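PDB 2QSK: scytovirin from Scytonema varium, which binds sugars as a cyanobacterial lectin and strongly inhibits T-tropic HIV-1, blocking viral fusion and infection in vitro. Local coordinates for residues 4-9 / 22-27; 66-71 / 84-89; 73-78 / 90-95; 17-22 / 35-40. One frame throughout, in Å; residues are numbered along the deposited sequence.

Interaction 1: residues 4-9 / 22-27; sequences PTYCWN and NNKQCD
Y6 and W8 both close on the 3-10 turn at 23-25, and the packing is tight where their rings meet its backbone. Y6 OH donates to K24 O over 2.6 Å, lying in the carbonyl plane on a lone pair. The phenol ring comes in edge first, with K24 O and C26 O both near its plane and Y6 CE2 3.3 Å from C26 O. W8 meets the turn with one face of its indole: Q25 CA makes a CH-pi contact 3.9 Å from the centroid of the five-membered ring, and K24 O lies over the same face, also offset toward the rim. The domain has little regular structure and resembles the hevein-like chitin-binding fold; C26 is disulfide-bonded to C38, and C7, on the other segment, to C55. At the far end W8 N donates to D27 OD1 over 3.0 Å, from 44° above the carboxylate plane, while D27 OD2 forms a salt bridge with R43 and is hydrogen-bonded to a glycerol probably from the crystallisation liquor. On the looser side water 1 bridges the segments, donating to Y6 OH at 2.7 Å and accepting from K24 NZ at 2.7 Å. The lysine chain, bent at its last torsion (chi4 -70°), is one of two conformers, which leaves its pose uncertain; in this one NZ also reaches A94 O.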
# COMPACT_ATOMS: atom_id res chain seq x y z
N PRO A 4 -5.16 -9.00 -1.03
CA PRO A 4 -5.10 -7.91 -0.03
C PRO A 4 -3.71 -7.50 0.42
O PRO A 4 -3.57 -6.42 1.00
CB PRO A 4 -5.91 -8.48 1.13
CG PRO A 4 -5.84 -9.97 0.96
CD PRO A 4 -5.86 -10.19 -0.52
N THR A 5 -2.69 -8.33 0.19
CA THR A 5 -1.32 -7.95 0.55
C THR A 5 -0.63 -7.14 -0.54
O THR A 5 0.52 -6.73 -0.35
CB THR A 5 -0.43 -9.16 0.90
OG1 THR A 5 -0.10 -9.90 -0.28
CG2 THR A 5 -1.07 -10.06 1.96
N TYR A 6 -1.29 -6.91 -1.68
CA TYR A 6 -0.77 -6.02 -2.71
C TYR A 6 -1.18 -4.59 -2.36
O TYR A 6 -2.37 -4.32 -2.14
CB TYR A 6 -1.33 -6.39 -4.08
CG TYR A 6 -0.77 -5.50 -5.17
CD1 TYR A 6 0.56 -5.60 -5.55
CD2 TYR A 6 -1.57 -4.55 -5.81
CE1 TYR A 6 1.10 -4.78 -6.52
CE2 TYR A 6 -1.05 -3.75 -6.81
CZ TYR A 6 0.28 -3.86 -7.15
OH TYR A 6 0.85 -3.06 -8.13
N CYS A 7 -0.21 -3.67 -2.29
CA CYS A 7 -0.49 -2.28 -1.90
C CYS A 7 -0.18 -1.33 -3.04
O CYS A 7 0.93 -1.34 -3.58
CB CYS A 7 0.29 -1.87 -0.67
SG CYS A 7 -0.28 -2.58 0.88
N TRP A 8 -1.14 -0.50 -3.40
CA TRP A 8 -0.98 0.47 -4.48
C TRP A 8 -1.85 1.68 -4.18
O TRP A 8 -3.01 1.54 -3.79
CB TRP A 8 -1.38 -0.17 -5.82
CG TRP A 8 -1.16 0.74 -6.98
CD1 TRP A 8 -2.09 1.57 -7.55
CD2 TRP A 8 0.06 0.95 -7.69
NE1 TRP A 8 -1.53 2.26 -8.58
CE2 TRP A 8 -0.21 1.91 -8.69
CE3 TRP A 8 1.35 0.44 -7.59
CZ2 TRP A 8 0.76 2.37 -9.58
CZ3 TRP A 8 2.32 0.89 -8.48
CH2 TRP A 8 2.02 1.85 -9.46
N ASN A 9 -1.28 2.87 -4.35
CA ASN A 9 -2.01 4.12 -4.18
C ASN A 9 -2.64 4.55 -5.50
O ASN A 9 -1.97 5.06 -6.38
CB ASN A 9 -1.07 5.21 -3.66
CG ASN A 9 -1.78 6.52 -3.40
OD1 ASN A 9 -2.99 6.65 -3.61
ND2 ASN A 9 -1.03 7.52 -2.95
N ASN A 22 -4.40 -1.81 -16.20
CA ASN A 22 -4.06 -3.16 -15.77
C ASN A 22 -4.31 -3.33 -14.28
O ASN A 22 -4.40 -2.35 -13.52
CB ASN A 22 -2.61 -3.50 -16.17
CG ASN A 22 -1.61 -2.58 -15.55
OD1 ASN A 22 -0.90 -1.84 -16.24
ND2 ASN A 22 -1.52 -2.62 -14.25
N ASN A 23 -4.44 -4.58 -13.86
CA ASN A 23 -4.76 -4.89 -12.48
C ASN A 23 -3.73 -4.41 -11.46
O ASN A 23 -4.07 -4.17 -10.31
CB ASN A 23 -4.97 -6.40 -12.30
CG ASN A 23 -6.15 -6.94 -13.09
OD1 ASN A 23 -7.07 -6.21 -13.45
ND2 ASN A 23 -6.15 -8.25 -13.33
N LYS A 24 -2.47 -4.26 -11.88
CA LYS A 24 -1.38 -3.80 -11.02
C LYS A 24 -1.57 -2.34 -10.59
O LYS A 24 -0.91 -1.88 -9.67
CB LYS A 24 -0.02 -3.94 -11.72
CG LYS A 24 0.88 -5.04 -11.18
CD LYS A 24 2.16 -5.09 -12.00
CE LYS A 24 3.21 -5.97 -11.38
NZ LYS A 24 3.77 -5.38 -10.15
N GLN A 25 -2.46 -1.60 -11.26
CA GLN A 25 -2.73 -0.21 -10.90
C GLN A 25 -3.90 -0.09 -9.92
O GLN A 25 -4.38 1.02 -9.65
CB GLN A 25 -3.01 0.61 -12.16
CG GLN A 25 -1.79 0.70 -13.06
CD GLN A 25 -2.16 1.20 -14.42
OE1 GLN A 25 -3.09 0.69 -15.04
NE2 GLN A 25 -1.47 2.24 -14.88
N CYS A 26 -4.35 -1.23 -9.38
CA CYS A 26 -5.46 -1.23 -8.45
C CYS A 26 -5.01 -1.83 -7.12
O CYS A 26 -4.25 -2.80 -7.07
CB CYS A 26 -6.66 -1.99 -9.04
SG CYS A 26 -7.23 -1.28 -10.61
N ASP A 27 -5.46 -1.21 -6.03
CA ASP A 27 -5.02 -1.61 -4.69
C ASP A 27 -5.59 -2.96 -4.28
O ASP A 27 -6.75 -3.29 -4.55
CB ASP A 27 -5.49 -0.55 -3.70
CG ASP A 27 -4.85 -0.67 -2.32
OD1 ASP A 27 -3.75 -1.24 -2.18
OD2 ASP A 27 -5.47 -0.14 -1.36
O HOH W 1 3.27 -2.92 -9.26

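Interaction 2: residues 66-71 / 84-89; sequences NRCSNS and GFCQGT
G84 O is gripped by two donors of the facing segment, R67 NE and C68 N, each 2.9 Å from it and approaching from opposite faces of its carbonyl plane. Both stand more than 50° out of that plane. The arrangement is a single antiparallel beta bridge, R67 opposite F85 as a non-hydrogen-bonded pair with CA atoms 4.5 Å apart, in a small disulfide-bonded domain that resembles the hevein-like chitin-binding fold. C68 N to G84 O supplies the backbone bond on one flank and C86 N to N66 O, 3.0 Å, the other. G84 adopts positive phi just before the bridge. Outside the backbone, R67 curls back over F85. Its CG is anti to the carbonyl carbon (chi1 -57°), and two further bends, at chi2 and chi3, bring CD and then NE over the phenyl ring. The guanidinium lies flat on that ring, planes 1° apart. R67 CZ is 3.7 Å from the ring centroid, a cation-pi stack, while NE stands over the middle of the ring and R67 CD makes a CH-pi contact toward F85 CE1, 3.3 Å away. The bond from NE to G84 O lies close to the guanidinium plane, so it holds the group flat against the ring and fixes its rotation. Disulfides from C68 to C80 and from C86 to C74 fasten both segments to the chain between them, and E58 takes N66 ND2. Water 2 closes the edge of the bridge, donating to N66 O at 3.1 Å and to C86 O at 2.8 Å.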
# COMPACT_ATOMS: atom_id res chain seq x y z
N ASN A 66 11.24 7.20 5.22
CA ASN A 66 11.61 5.98 5.93
C ASN A 66 12.01 6.21 7.39
O ASN A 66 12.58 5.31 8.01
CB ASN A 66 12.68 5.19 5.15
CG ASN A 66 12.39 5.12 3.67
OD1 ASN A 66 13.03 5.81 2.87
ND2 ASN A 66 11.38 4.33 3.30
N ARG A 67 11.70 7.38 7.96
CA ARG A 67 11.95 7.67 9.36
C ARG A 67 10.68 7.50 10.16
O ARG A 67 9.58 7.78 9.66
CB ARG A 67 12.47 9.11 9.56
CG ARG A 67 13.73 9.44 8.79
CD ARG A 67 14.86 8.45 9.00
NE ARG A 67 15.24 8.28 10.39
CZ ARG A 67 16.19 8.97 11.03
NH1 ARG A 67 16.81 9.98 10.45
NH2 ARG A 67 16.46 8.68 12.30
N CYS A 68 10.80 7.11 11.41
CA CYS A 68 9.62 6.79 12.22
C CYS A 68 9.88 7.00 13.70
O CYS A 68 11.02 6.90 14.19
CB CYS A 68 9.23 5.32 12.01
SG CYS A 68 10.60 4.16 12.36
N SER A 69 8.78 7.27 14.40
CA SER A 69 8.74 7.18 15.84
C SER A 69 7.82 6.05 16.32
O SER A 69 7.84 5.72 17.51
CB SER A 69 8.39 8.53 16.49
OG SER A 69 7.20 9.08 15.94
N ASN A 70 7.01 5.47 15.43
CA ASN A 70 6.20 4.31 15.78
C ASN A 70 6.03 3.43 14.56
O ASN A 70 6.21 3.86 13.43
CB ASN A 70 4.85 4.75 16.38
CG ASN A 70 3.96 5.43 15.37
OD1 ASN A 70 3.46 4.78 14.45
ND2 ASN A 70 3.73 6.74 15.53
N SER A 71 5.66 2.18 14.80
CA SER A 71 5.62 1.20 13.73
C SER A 71 4.43 1.39 12.76
O SER A 71 4.44 0.83 11.66
CB SER A 71 5.68 -0.21 14.31
OG SER A 71 6.93 -0.44 14.96
N GLY A 84 15.13 4.94 14.83
CA GLY A 84 14.09 5.71 14.18
C GLY A 84 14.02 5.53 12.68
O GLY A 84 13.61 6.48 11.98
N PHE A 85 14.34 4.33 12.18
CA PHE A 85 14.16 3.98 10.78
C PHE A 85 13.20 2.80 10.69
O PHE A 85 13.26 1.86 11.49
CB PHE A 85 15.48 3.57 10.13
CG PHE A 85 16.40 4.72 9.82
CD1 PHE A 85 16.39 5.28 8.55
CD2 PHE A 85 17.30 5.19 10.76
CE1 PHE A 85 17.22 6.33 8.22
CE2 PHE A 85 18.15 6.26 10.41
CZ PHE A 85 18.09 6.81 9.14
N CYS A 86 12.36 2.80 9.67
CA CYS A 86 11.54 1.63 9.38
C CYS A 86 12.44 0.47 8.94
O CYS A 86 13.43 0.67 8.21
CB CYS A 86 10.53 1.97 8.30
SG CYS A 86 9.28 3.12 8.80
N GLN A 87 12.09 -0.75 9.35
CA GLN A 87 13.00 -1.86 9.13
C GLN A 87 12.25 -3.19 8.95
O GLN A 87 11.14 -3.40 9.48
CB GLN A 87 14.01 -1.99 10.27
CG GLN A 87 13.39 -2.35 11.61
CD GLN A 87 14.42 -2.66 12.66
OE1 GLN A 87 15.62 -2.47 12.46
NE2 GLN A 87 13.95 -3.16 13.81
N GLY A 88 12.91 -4.09 8.23
CA GLY A 88 12.38 -5.41 7.90
C GLY A 88 11.71 -5.41 6.54
O GLY A 88 11.83 -4.46 5.76
N THR A 89 11.05 -6.51 6.22
CA THR A 89 10.32 -6.61 4.97
C THR A 89 8.88 -6.22 5.20
O THR A 89 8.27 -6.55 6.22
CB THR A 89 10.40 -8.00 4.33
OG1 THR A 89 9.68 -7.97 3.08
CG2 THR A 89 9.79 -9.07 5.18
O HOH W 2 14.18 2.95 6.84

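Interaction 3: residues 73-78 / 90-95; sequences QCDGAR and AGHAAA
H92 turns the edge of its imidazole to D75, and H92 NE2 donates to D75 OD1 over 2.8 Å in a nearly straight bond (172°). OD1 lies in the plane of the ring, but the two flat groups are inclined at 52°, and NE2 meets the carboxylate from above its plane. On the aspartate side CG is anti to the backbone N (chi1 -166°), which sets it beside the carbonyl carbon. The other ring nitrogen, ND1, is hydrogen-bonded to P52 O. With a carboxylate and a carbonyl as its two partners, the ring may well carry a positive charge. H92 CE1, between the two nitrogens, rests 3.6 Å from G76 CA. The backbone here is a type II' beta turn from D75 to R78, closed by R78 N to D75 O at 2.9 Å, with G76 in the second position at positive phi. The tail that follows strand 86-87 docks on this turn: A77 N donates to A90 O over 2.9 Å, and G76 CA approaches the same oxygen at 3.4 Å in a CA-H...O contact. A90 CB packs against D75 O at 3.6 Å. Alongside, the aliphatic part of R78 runs past A90, R78 CG 3.7 Å from A90 N, before NE reaches E58 in a salt bridge and NH1 reaches G88 O. The disulfide from C74 to C86 joins the stem of the turn to the strand ahead of the tail.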
# COMPACT_ATOMS: atom_id res chain seq x y z
N GLN A 73 3.98 4.05 11.22
CA GLN A 73 4.58 4.86 10.16
C GLN A 73 5.47 4.01 9.22
O GLN A 73 6.19 4.56 8.39
CB GLN A 73 5.42 5.99 10.77
CG GLN A 73 4.60 6.96 11.58
CD GLN A 73 5.48 7.88 12.38
OE1 GLN A 73 6.45 7.43 13.02
NE2 GLN A 73 5.14 9.16 12.40
N CYS A 74 5.36 2.69 9.34
CA CYS A 74 6.16 1.78 8.52
C CYS A 74 5.23 0.86 7.73
O CYS A 74 4.17 0.43 8.22
CB CYS A 74 7.12 0.98 9.38
SG CYS A 74 8.27 2.03 10.31
N ASP A 75 5.62 0.60 6.50
CA ASP A 75 4.79 -0.17 5.57
C ASP A 75 4.71 -1.64 5.97
O ASP A 75 5.71 -2.24 6.40
CB ASP A 75 5.40 -0.03 4.18
CG ASP A 75 4.50 -0.49 3.06
OD1 ASP A 75 3.26 -0.59 3.24
OD2 ASP A 75 5.06 -0.74 1.96
N GLY A 76 3.53 -2.24 5.79
CA GLY A 76 3.37 -3.67 5.97
C GLY A 76 3.75 -4.13 7.36
O GLY A 76 3.33 -3.57 8.36
N ALA A 77 4.58 -5.18 7.38
CA ALA A 77 5.08 -5.78 8.61
C ALA A 77 6.30 -5.03 9.16
O ALA A 77 6.80 -5.40 10.24
CB ALA A 77 5.41 -7.25 8.39
N ARG A 78 6.79 -3.97 8.50
CA ARG A 78 7.98 -3.27 9.01
C ARG A 78 7.69 -2.63 10.35
O ARG A 78 6.55 -2.26 10.69
CB ARG A 78 8.45 -2.25 7.97
CG ARG A 78 9.08 -2.93 6.78
CD ARG A 78 9.22 -2.07 5.55
NE ARG A 78 9.92 -0.80 5.67
CZ ARG A 78 11.21 -0.62 5.42
NH1 ARG A 78 12.07 -1.62 5.33
NH2 ARG A 78 11.66 0.62 5.29
N ALA A 90 8.29 -5.51 4.24
CA ALA A 90 6.88 -5.13 4.35
C ALA A 90 5.98 -6.37 4.19
O ALA A 90 4.88 -6.42 4.75
CB ALA A 90 6.51 -4.06 3.35
N GLY A 91 6.43 -7.33 3.39
CA GLY A 91 5.65 -8.55 3.20
C GLY A 91 4.56 -8.45 2.14
O GLY A 91 3.71 -9.32 2.07
N HIS A 92 4.58 -7.41 1.31
CA HIS A 92 3.56 -7.23 0.29
C HIS A 92 3.81 -8.13 -0.92
O HIS A 92 4.94 -8.47 -1.24
CB HIS A 92 3.50 -5.79 -0.19
CG HIS A 92 3.11 -4.82 0.88
ND1 HIS A 92 2.14 -5.10 1.82
CD2 HIS A 92 3.54 -3.57 1.15
CE1 HIS A 92 2.00 -4.07 2.62
NE2 HIS A 92 2.83 -3.12 2.24
N ALA A 93 2.74 -8.50 -1.59
CA ALA A 93 2.83 -9.18 -2.86
C ALA A 93 3.45 -8.25 -3.91
O ALA A 93 3.22 -7.05 -3.91
CB ALA A 93 1.43 -9.59 -3.31
N ALA A 94 4.22 -8.83 -4.84
CA ALA A 94 4.86 -8.06 -5.92
C ALA A 94 3.88 -7.59 -7.00
O ALA A 94 4.14 -6.62 -7.72
CB ALA A 94 5.99 -8.86 -6.56
N ALA A 95 2.77 -8.29 -7.11
CA ALA A 95 1.70 -7.97 -8.06
C ALA A 95 0.39 -8.43 -7.46
O ALA A 95 0.45 -9.21 -6.48
CB ALA A 95 1.94 -8.68 -9.38
OXT ALA A 95 -0.69 -8.03 -7.93

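Interaction 4: residues 17-22 / 35-40; sequences PNRCSN and SGFCQG
R19 lies flat on F37, guanidinium and phenyl planes 3° apart, with R19 CZ 3.6 Å from the ring centroid in a cation-pi stack. NE stands over the middle of the ring and R19 NH2 comes 3.3 Å from F37 CE2; further back along the chain CD makes a CH-pi contact with the same face. Two carbonyls at the guanidinium edge hold this pose. R19 NE donates to G36 O over 2.9 Å in a nearly straight bond (173°). R19 NH2 donates to S35 O over 3.1 Å, in the plane of that carbonyl but more bent at the hydrogen (137°). Bends at chi2 and chi3 turn CD and then NE back over F37. G36 O is shared: C20 N reaches it from the opposite face of its plane, at 3.0 Å. On the other flank C38 N donates to N18 O at 2.9 Å, and F37 CA makes a CA-H...O contact with the same oxygen. Water 3 donates to C38 O at 2.7 Å and only weakly to N18 O. Farther out, N18 ND2 bonds E10 and a glycerol probably from the crystallisation liquor, and S35 OG and S33 OG are hydrogen-bonded. Disulfides from C20 to C32 and from C38 to C26 tie both segments to the chain between them. The whole is a single antiparallel beta bridge, R19 against F37, in a cystine-rich domain that resembles the hevein-like chitin-binding fold.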
# COMPACT_ATOMS: atom_id res chain seq x y z
N PRO A 17 -7.41 9.69 -10.58
CA PRO A 17 -7.57 8.77 -9.46
C PRO A 17 -8.42 7.56 -9.86
O PRO A 17 -9.46 7.69 -10.51
CB PRO A 17 -8.28 9.63 -8.41
CG PRO A 17 -7.86 11.04 -8.72
CD PRO A 17 -7.81 11.07 -10.23
N ASN A 18 -7.96 6.38 -9.47
CA ASN A 18 -8.72 5.15 -9.64
C ASN A 18 -8.85 4.72 -11.09
O ASN A 18 -9.61 3.79 -11.38
CB ASN A 18 -10.12 5.24 -8.99
CG ASN A 18 -10.09 5.84 -7.63
OD1 ASN A 18 -10.60 6.95 -7.42
ND2 ASN A 18 -9.44 5.15 -6.69
N ARG A 19 -8.09 5.32 -12.02
CA ARG A 19 -8.11 4.90 -13.41
C ARG A 19 -7.03 3.86 -13.65
O ARG A 19 -5.99 3.86 -13.00
CB ARG A 19 -7.92 6.09 -14.35
CG ARG A 19 -8.93 7.21 -14.15
CD ARG A 19 -10.36 6.75 -14.12
NE ARG A 19 -10.81 6.09 -15.35
CZ ARG A 19 -11.44 6.69 -16.35
NH1 ARG A 19 -11.58 8.01 -16.37
NH2 ARG A 19 -11.89 5.97 -17.37
N CYS A 20 -7.25 3.00 -14.64
CA CYS A 20 -6.31 1.90 -14.87
C CYS A 20 -6.39 1.37 -16.28
O CYS A 20 -7.43 1.46 -16.94
CB CYS A 20 -6.60 0.77 -13.87
SG CYS A 20 -8.30 0.12 -14.01
N SER A 21 -5.28 0.76 -16.68
CA SER A 21 -5.28 -0.17 -17.81
C SER A 21 -4.91 -1.59 -17.41
O SER A 21 -5.11 -2.50 -18.22
CB SER A 21 -4.39 0.31 -18.95
OG SER A 21 -3.06 0.49 -18.49
N ASN A 22 -4.40 -1.81 -16.20
CA ASN A 22 -4.06 -3.16 -15.77
C ASN A 22 -4.31 -3.33 -14.28
O ASN A 22 -4.40 -2.35 -13.52
CB ASN A 22 -2.61 -3.50 -16.17
CG ASN A 22 -1.61 -2.58 -15.55
OD1 ASN A 22 -0.90 -1.84 -16.24
ND2 ASN A 22 -1.52 -2.62 -14.25
N SER A 35 -14.16 -0.34 -18.35
CA SER A 35 -14.19 1.12 -18.58
C SER A 35 -12.98 1.85 -18.01
O SER A 35 -12.95 3.09 -18.00
CB SER A 35 -15.46 1.74 -18.08
OG SER A 35 -15.59 1.44 -16.75
N GLY A 36 -11.98 1.10 -17.57
CA GLY A 36 -10.74 1.70 -17.14
C GLY A 36 -10.79 2.31 -15.77
O GLY A 36 -10.06 3.29 -15.49
N PHE A 37 -11.60 1.74 -14.88
CA PHE A 37 -11.64 2.10 -13.47
C PHE A 37 -11.30 0.87 -12.64
O PHE A 37 -11.73 -0.26 -12.95
CB PHE A 37 -13.03 2.56 -13.05
CG PHE A 37 -13.38 3.95 -13.52
CD1 PHE A 37 -13.12 5.05 -12.71
CD2 PHE A 37 -14.00 4.16 -14.74
CE1 PHE A 37 -13.46 6.33 -13.12
CE2 PHE A 37 -14.34 5.47 -15.15
CZ PHE A 37 -14.07 6.53 -14.33
N CYS A 38 -10.63 1.08 -11.52
CA CYS A 38 -10.45 -0.01 -10.58
C CYS A 38 -11.78 -0.37 -9.94
O CYS A 38 -12.64 0.50 -9.70
CB CYS A 38 -9.46 0.38 -9.51
SG CYS A 38 -7.78 0.61 -10.10
N GLN A 39 -11.97 -1.66 -9.66
CA GLN A 39 -13.24 -2.12 -9.11
C GLN A 39 -12.98 -3.26 -8.12
O GLN A 39 -11.99 -3.99 -8.20
CB GLN A 39 -14.25 -2.54 -10.17
CG GLN A 39 -13.88 -3.79 -10.95
CD GLN A 39 -14.83 -4.12 -12.12
OE1 GLN A 39 -14.41 -4.66 -13.13
NE2 GLN A 39 -16.09 -3.80 -11.96
N GLY A 40 -13.92 -3.40 -7.19
CA GLY A 40 -13.85 -4.41 -6.14
C GLY A 40 -13.46 -3.82 -4.81
O GLY A 40 -13.42 -2.60 -4.63
O HOH W 3 -12.32 3.22 -9.50

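Interactions 2 and 4 are surface contacts and near copies of each other in the two halves of the chain, their centres about 31 Å apart; each combines an arginine-phenylalanine stack with a backbone bridge. Interactions 1 and 3 lie nearer the chain centre than 2 and 4; 1 is partly buried and relies on aromatic rings set against a turn. Interaction 3, also at the surface, uses a histidine-carboxylate bond. The disulfide C26-C38 joins 1 to 4, and C74-C86 joins 2 to 3. Interactions 1 and 3 touch directly, through K24 with A94 and T5 with A93, bringing the C-terminal tail onto the N-terminal half.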